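Local coordinates for protein putative phosphinothricin n-acetyltransferase (Acinetobacter baylyi, PDB 2JLM) that probably transfers the acetyl group of acetyl-CoA to the amino group of L-methionine sulfoximine and L-methionine sulfone, as a GNAT-family acetyltransferase, at residues Pro62-Val67 with Asn113-Arg118; Gln19-Ile24 with Ala51-Lys56. All blocks are in the same frame, centred on the assembly; numbering follows the deposited sequence.

Contact 1: Pro62-Val67 with Asn113-Arg118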
loop_
_atom_site.group_PDB
_atom_site.type_symbol
_atom_site.label_atom_id
_atom_site.label_comp_id
_atom_site.label_asym_id
_atom_site.label_seq_id
_atom_site.Cartn_x
_atom_site.Cartn_y
_atom_site.Cartn_z
ATOM N N PRO D 62 -10.843 2.494 -4.592
ATOM C CA PRO D 62 -11.594 2.416 -3.334
ATOM C C PRO D 62 -13.017 1.910 -3.550
ATOM O O PRO D 62 -13.600 2.118 -4.615
ATOM C CB PRO D 62 -11.615 3.870 -2.849
ATOM C CG PRO D 62 -11.456 4.689 -4.095
ATOM C CD PRO D 62 -10.646 3.878 -5.057
ATOM N N ILE D 63 -13.559 1.222 -2.554
ATOM C CA ILE D 63 -14.988 0.941 -2.514
ATOM C C ILE D 63 -15.488 1.401 -1.150
ATOM O O ILE D 63 -15.221 0.758 -0.135
ATOM C CB ILE D 63 -15.305 -0.554 -2.722
ATOM C CG1 ILE D 63 -14.438 -1.153 -3.835
ATOM C CG2 ILE D 63 -16.779 -0.757 -3.058
ATOM C CD1 ILE D 63 -14.725 -2.634 -4.069
ATOM N N ILE D 64 -16.186 2.532 -1.127
ATOM C CA ILE D 64 -16.639 3.133 0.120
ATOM C C ILE D 64 -18.118 2.845 0.355
ATOM O O ILE D 64 -18.969 3.187 -0.464
ATOM C CB ILE D 64 -16.394 4.653 0.133
ATOM C CG1 ILE D 64 -14.911 4.960 -0.098
ATOM C CG2 ILE D 64 -16.829 5.254 1.450
ATOM C CD1 ILE D 64 -14.588 6.474 -0.136
ATOM N N GLY D 65 -18.422 2.201 1.475
ATOM C CA GLY D 65 -19.786 1.798 1.760
ATOM C C GLY D 65 -20.412 2.575 2.901
ATOM O O GLY D 65 -19.719 3.223 3.688
ATOM N N ALA D 66 -21.736 2.526 2.979
ATOM C CA ALA D 66 -22.461 3.142 4.084
ATOM C C ALA D 66 -23.287 2.057 4.759
ATOM O O ALA D 66 -24.013 1.314 4.090
ATOM C CB ALA D 66 -23.349 4.276 3.589
ATOM N N VAL D 67 -23.159 1.950 6.077
ATOM C CA VAL D 67 -23.798 0.856 6.800
ATOM C C VAL D 67 -24.663 1.376 7.936
ATOM O O VAL D 67 -24.283 2.316 8.631
ATOM C CB VAL D 67 -22.750 -0.130 7.318
ATOM C CG1 VAL D 67 -23.373 -1.115 8.261
ATOM C CG2 VAL D 67 -22.106 -0.855 6.138
ATOM N N ASN D 113 -19.381 12.720 -1.163
ATOM C CA ASN D 113 -18.475 13.569 -0.405
ATOM C C ASN D 113 -17.252 12.803 0.095
ATOM O O ASN D 113 -16.128 13.300 0.048
ATOM C CB ASN D 113 -19.194 14.250 0.762
ATOM C CG ASN D 113 -19.853 15.558 0.358
ATOM O OD1 ASN D 113 -19.357 16.281 -0.509
ATOM N ND2 ASN D 113 -20.975 15.872 0.996
ATOM N N GLU D 114 -17.474 11.596 0.587
ATOM C CA GLU D 114 -16.376 10.797 1.104
ATOM C C GLU D 114 -15.469 10.335 -0.058
ATOM O O GLU D 114 -14.242 10.386 0.043
ATOM C CB GLU D 114 -16.929 9.625 1.929
ATOM C CG GLU D 114 -15.912 8.917 2.830
ATOM C CD GLU D 114 -15.514 9.721 4.072
ATOM O OE1 GLU D 114 -16.052 10.832 4.294
ATOM O OE2 GLU D 114 -14.652 9.232 4.835
ATOM N N LEU D 115 -16.071 9.931 -1.174
ATOM C CA LEU D 115 -15.297 9.530 -2.356
ATOM C C LEU D 115 -14.428 10.662 -2.888
ATOM O O LEU D 115 -13.297 10.439 -3.306
ATOM C CB LEU D 115 -16.219 9.054 -3.475
ATOM C CG LEU D 115 -15.508 8.240 -4.551
ATOM C CD1 LEU D 115 -14.977 6.953 -3.930
ATOM C CD2 LEU D 115 -16.444 7.943 -5.702
ATOM N N ILE D 116 -14.957 11.877 -2.874
ATOM C CA ILE D 116 -14.207 13.026 -3.370
ATOM C C ILE D 116 -13.008 13.323 -2.473
ATOM O O ILE D 116 -11.908 13.640 -2.958
ATOM C CB ILE D 116 -15.117 14.248 -3.495
ATOM C CG1 ILE D 116 -16.166 13.997 -4.582
ATOM C CG2 ILE D 116 -14.314 15.514 -3.800
ATOM C CD1 ILE D 116 -17.213 15.106 -4.687
ATOM N N LYS D 117 -13.223 13.211 -1.164
ATOM C CA LYS D 117 -12.131 13.337 -0.204
ATOM C C LYS D 117 -11.052 12.313 -0.529
ATOM O O LYS D 117 -9.872 12.638 -0.547
ATOM C CB LYS D 117 -12.638 13.155 1.232
ATOM C CG LYS D 117 -13.247 14.427 1.837
ATOM C CD LYS D 117 -13.812 14.183 3.239
ATOM N N ARG D 118 -11.469 11.081 -0.821
ATOM C CA ARG D 118 -10.530 10.026 -1.179
ATOM C C ARG D 118 -9.760 10.342 -2.472
ATOM O O ARG D 118 -8.576 10.018 -2.585
ATOM C CB ARG D 118 -11.255 8.682 -1.312
ATOM C CG ARG D 118 -10.324 7.468 -1.298
ATOM C CD ARG D 118 -9.675 7.283 0.076
ATOM N NE ARG D 118 -10.699 7.096 1.101
ATOM C CZ ARG D 118 -11.214 5.916 1.431
ATOM N NH1 ARG D 118 -12.154 5.833 2.365
ATOM N NH2 ARG D 118 -10.785 4.811 0.837
#
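Arg118 NH1 is gripped by one salt bridge, to Glu14 OE2 of the neighbouring strand 7-14. This places the guanidinium above the GNAT sheet, where helix 107-121 packs over strand 63-68. The helix is the connection of the family's beta-alpha-beta crossover, between the parallel strands 91-98 and 126-132. Strand and helix segments run nearly antiparallel, at 152°, with their axes 9.4 Å apart. Arg118 has CG anti to its backbone N (chi1 -164°), and its chain then bends at chi2 and chi3. That curl brings the flat group back over Ile64. Ile64 CD1 lies under one guanidinium face, off its centre and 3.5 Å from Arg118 NH1. The methyl lies against that face toward its rim, while Glu14 fixes NH1. Pro62 slides past the arginine chain in the opposite direction, with its CB 3.9 Å from Arg118 NH2. Leu115 has CG anti to its backbone N, which brings its CD1 to 3.8 Å from Ile64 CD1. The same methyl of Leu115 meets Pro62 CG at 4.2 Å, at about a right angle. Glu114 turns its carboxylate to a salt bridge with Arg11 of the second subunit, so the helix reaches the subunit interface here. Its aliphatic part stays with the strand: Glu114 CG rests 4.0 Å from Ile64 CG2.

Contact 2: Gln19-Ile24 with Ala51-Lys56; sequences QHALEI and AWFATK
Gln19 begins this part of helix 17-34, and its CB lies over one face of the His20 ring. His20 leads its ring away from the other helix. Its ND1 is hydrogen-bonded to Thr16 N, which ties the ring back to the start of its own helix. The backbone of His20 departs from helical values (phi -128°), and the helix is kinked just after it: the N atoms of Leu22 and Glu23 make no bond to the preceding turn. Ala21 comes next and meets Phe53 with its backbone as well as its methyl. Ala21 CA is 3.7 Å from Phe53 CE1, so the small residue lets the ring come close to the main chain. One turn is regained at Ile24, whose N bonds His20 O at 2.9 Å. Ile24 has CG1 anti to its carbonyl carbon and an extended chain, so CD1 reaches Phe53 tip to tip, 3.6 Å from CZ. Its other branch, CG2, crosses to Trp52 at about a right angle, 4.1 Å from CZ3. The two rings of helix 46-58 meet edge against face: Trp52 CE3 sits 3.7 Å above the centre of the Phe53 ring. Lys56 CE lies over one face of Trp52, toward its rim. The contact is wholly apolar and joins the two helices that follow strand 7-14 in the GNAT fold. Their segments cross at 125°. Beneath them runs the sheet: Ile24 rests on Leu73 and Phe76 of strand 73-81, and Trp52 and Phe53 rest on Ile63 of strand 63-68.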
loop_
_atom_site.group_PDB
_atom_site.type_symbol
_atom_site.label_atom_id
_atom_site.label_comp_id
_atom_site.label_asym_id
_atom_site.label_seq_id
_atom_site.Cartn_x
_atom_site.Cartn_y
_atom_site.Cartn_z
ATOM N N GLN D 19 -16.954 -9.448 2.975
ATOM C CA GLN D 19 -18.078 -8.914 3.742
ATOM C C GLN D 19 -19.247 -8.398 2.905
ATOM O O GLN D 19 -20.382 -8.365 3.381
ATOM C CB GLN D 19 -17.608 -7.791 4.677
ATOM C CG GLN D 19 -16.655 -8.218 5.778
ATOM C CD GLN D 19 -16.367 -7.094 6.757
ATOM N N HIS D 20 -18.985 -7.989 1.667
ATOM C CA HIS D 20 -19.971 -7.183 0.947
ATOM C C HIS D 20 -20.373 -7.654 -0.453
ATOM O O HIS D 20 -21.275 -7.075 -1.060
ATOM C CB HIS D 20 -19.496 -5.733 0.901
ATOM C CG HIS D 20 -19.249 -5.142 2.253
ATOM N ND1 HIS D 20 -17.984 -4.926 2.753
ATOM C CD2 HIS D 20 -20.110 -4.721 3.214
ATOM C CE1 HIS D 20 -18.073 -4.395 3.961
ATOM N NE2 HIS D 20 -19.352 -4.260 4.262
ATOM N N ALA D 21 -19.723 -8.703 -0.956
ATOM C CA ALA D 21 -20.004 -9.209 -2.301
ATOM C C ALA D 21 -21.490 -9.446 -2.583
ATOM O O ALA D 21 -21.992 -9.062 -3.641
ATOM C CB ALA D 21 -19.211 -10.481 -2.576
ATOM N N LEU D 22 -22.191 -10.087 -1.651
ATOM C CA LEU D 22 -23.582 -10.454 -1.904
ATOM C C LEU D 22 -24.468 -9.224 -1.956
ATOM O O LEU D 22 -25.218 -9.042 -2.913
ATOM C CB LEU D 22 -24.110 -11.456 -0.871
ATOM C CG LEU D 22 -25.443 -12.129 -1.242
ATOM C CD1 LEU D 22 -25.557 -13.517 -0.635
ATOM C CD2 LEU D 22 -26.641 -11.274 -0.851
ATOM N N GLU D 23 -24.379 -8.382 -0.930
ATOM C CA GLU D 23 -25.148 -7.135 -0.896
ATOM C C GLU D 23 -24.856 -6.240 -2.100
ATOM O O GLU D 23 -25.778 -5.733 -2.740
ATOM C CB GLU D 23 -24.889 -6.368 0.400
ATOM C CG GLU D 23 -25.790 -6.787 1.539
ATOM C CD GLU D 23 -25.461 -6.068 2.823
ATOM O OE1 GLU D 23 -26.332 -5.322 3.318
ATOM O OE2 GLU D 23 -24.331 -6.241 3.329
ATOM N N ILE D 24 -23.576 -6.042 -2.400
ATOM C CA ILE D 24 -23.185 -5.289 -3.585
ATOM C C ILE D 24 -23.810 -5.914 -4.839
ATOM O O ILE D 24 -24.383 -5.219 -5.685
ATOM C CB ILE D 24 -21.644 -5.183 -3.713
ATOM C CG1 ILE D 24 -21.111 -4.150 -2.718
ATOM C CG2 ILE D 24 -21.247 -4.803 -5.132
ATOM C CD1 ILE D 24 -19.623 -3.971 -2.755
ATOM N N ALA D 51 -14.534 -10.940 -10.173
ATOM C CA ALA D 51 -13.549 -10.268 -11.014
ATOM C C ALA D 51 -13.598 -8.778 -10.722
ATOM O O ALA D 51 -12.564 -8.129 -10.555
ATOM C CB ALA D 51 -13.830 -10.533 -12.485
ATOM N N TRP D 52 -14.817 -8.248 -10.664
ATOM C CA TRP D 52 -15.053 -6.864 -10.273
ATOM C C TRP D 52 -14.231 -6.523 -9.035
ATOM O O TRP D 52 -13.502 -5.534 -9.027
ATOM C CB TRP D 52 -16.543 -6.653 -10.002
ATOM C CG TRP D 52 -16.982 -5.224 -9.812
ATOM C CD1 TRP D 52 -17.284 -4.319 -10.791
ATOM C CD2 TRP D 52 -17.212 -4.554 -8.566
ATOM N NE1 TRP D 52 -17.672 -3.125 -10.231
ATOM C CE2 TRP D 52 -17.638 -3.244 -8.868
ATOM C CE3 TRP D 52 -17.095 -4.933 -7.225
ATOM C CZ2 TRP D 52 -17.945 -2.316 -7.880
ATOM C CZ3 TRP D 52 -17.401 -4.005 -6.244
ATOM C CH2 TRP D 52 -17.820 -2.715 -6.576
ATOM N N PHE D 53 -14.327 -7.344 -7.993
ATOM C CA PHE D 53 -13.560 -7.062 -6.786
ATOM C C PHE D 53 -12.066 -7.111 -7.066
ATOM O O PHE D 53 -11.299 -6.298 -6.544
ATOM C CB PHE D 53 -13.947 -8.002 -5.646
ATOM C CG PHE D 53 -15.166 -7.558 -4.898
ATOM C CD1 PHE D 53 -16.416 -8.066 -5.217
ATOM C CD2 PHE D 53 -15.069 -6.612 -3.894
ATOM C CE1 PHE D 53 -17.543 -7.650 -4.537
ATOM C CE2 PHE D 53 -16.195 -6.191 -3.207
ATOM C CZ PHE D 53 -17.432 -6.711 -3.528
ATOM N N ALA D 54 -11.665 -8.048 -7.920
ATOM C CA ALA D 54 -10.255 -8.238 -8.242
ATOM C C ALA D 54 -9.671 -6.992 -8.897
ATOM O O ALA D 54 -8.620 -6.490 -8.485
ATOM C CB ALA D 54 -10.073 -9.455 -9.142
ATOM N N THR D 55 -10.364 -6.495 -9.916
ATOM C CA THR D 55 -9.953 -5.281 -10.615
ATOM C C THR D 55 -9.705 -4.132 -9.642
ATOM O O THR D 55 -8.689 -3.433 -9.723
ATOM C CB THR D 55 -11.004 -4.866 -11.667
ATOM O OG1 THR D 55 -11.072 -5.869 -12.690
ATOM C CG2 THR D 55 -10.648 -3.513 -12.302
ATOM N N LYS D 56 -10.621 -3.947 -8.701
ATOM C CA LYS D 56 -10.511 -2.812 -7.793
ATOM C C LYS D 56 -9.365 -2.970 -6.809
ATOM O O LYS D 56 -8.715 -1.983 -6.453
ATOM C CB LYS D 56 -11.853 -2.514 -7.113
ATOM C CG LYS D 56 -12.732 -1.618 -7.995
ATOM C CD LYS D 56 -14.205 -1.865 -7.817
ATOM C CE LYS D 56 -14.983 -1.252 -8.974
ATOM N NZ LYS D 56 -14.460 0.095 -9.333
#

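How the contacts relate
The two contacts lie on opposite faces of strand 63-68, with centres about 15 Å apart. Ile64 serves contact 1, while Ile63 points away from helix 107-121 and into contact 2. Ile63 CD1 is 3.7 Å from Trp52 CZ3 and 3.9 Å from both Phe53 CE2 and Lys56 CD. Ser78 OG links them again, since it is hydrogen-bonded to Pro62 O and to Lys56 NZ. Contact 2 is complete in the chain before contact 1 begins, and helix 46-58 is followed, after a short loop, by the strand. A PEG molecule, probably picked up during crystallisation, lies about 5 Å from the Pro62 side chain.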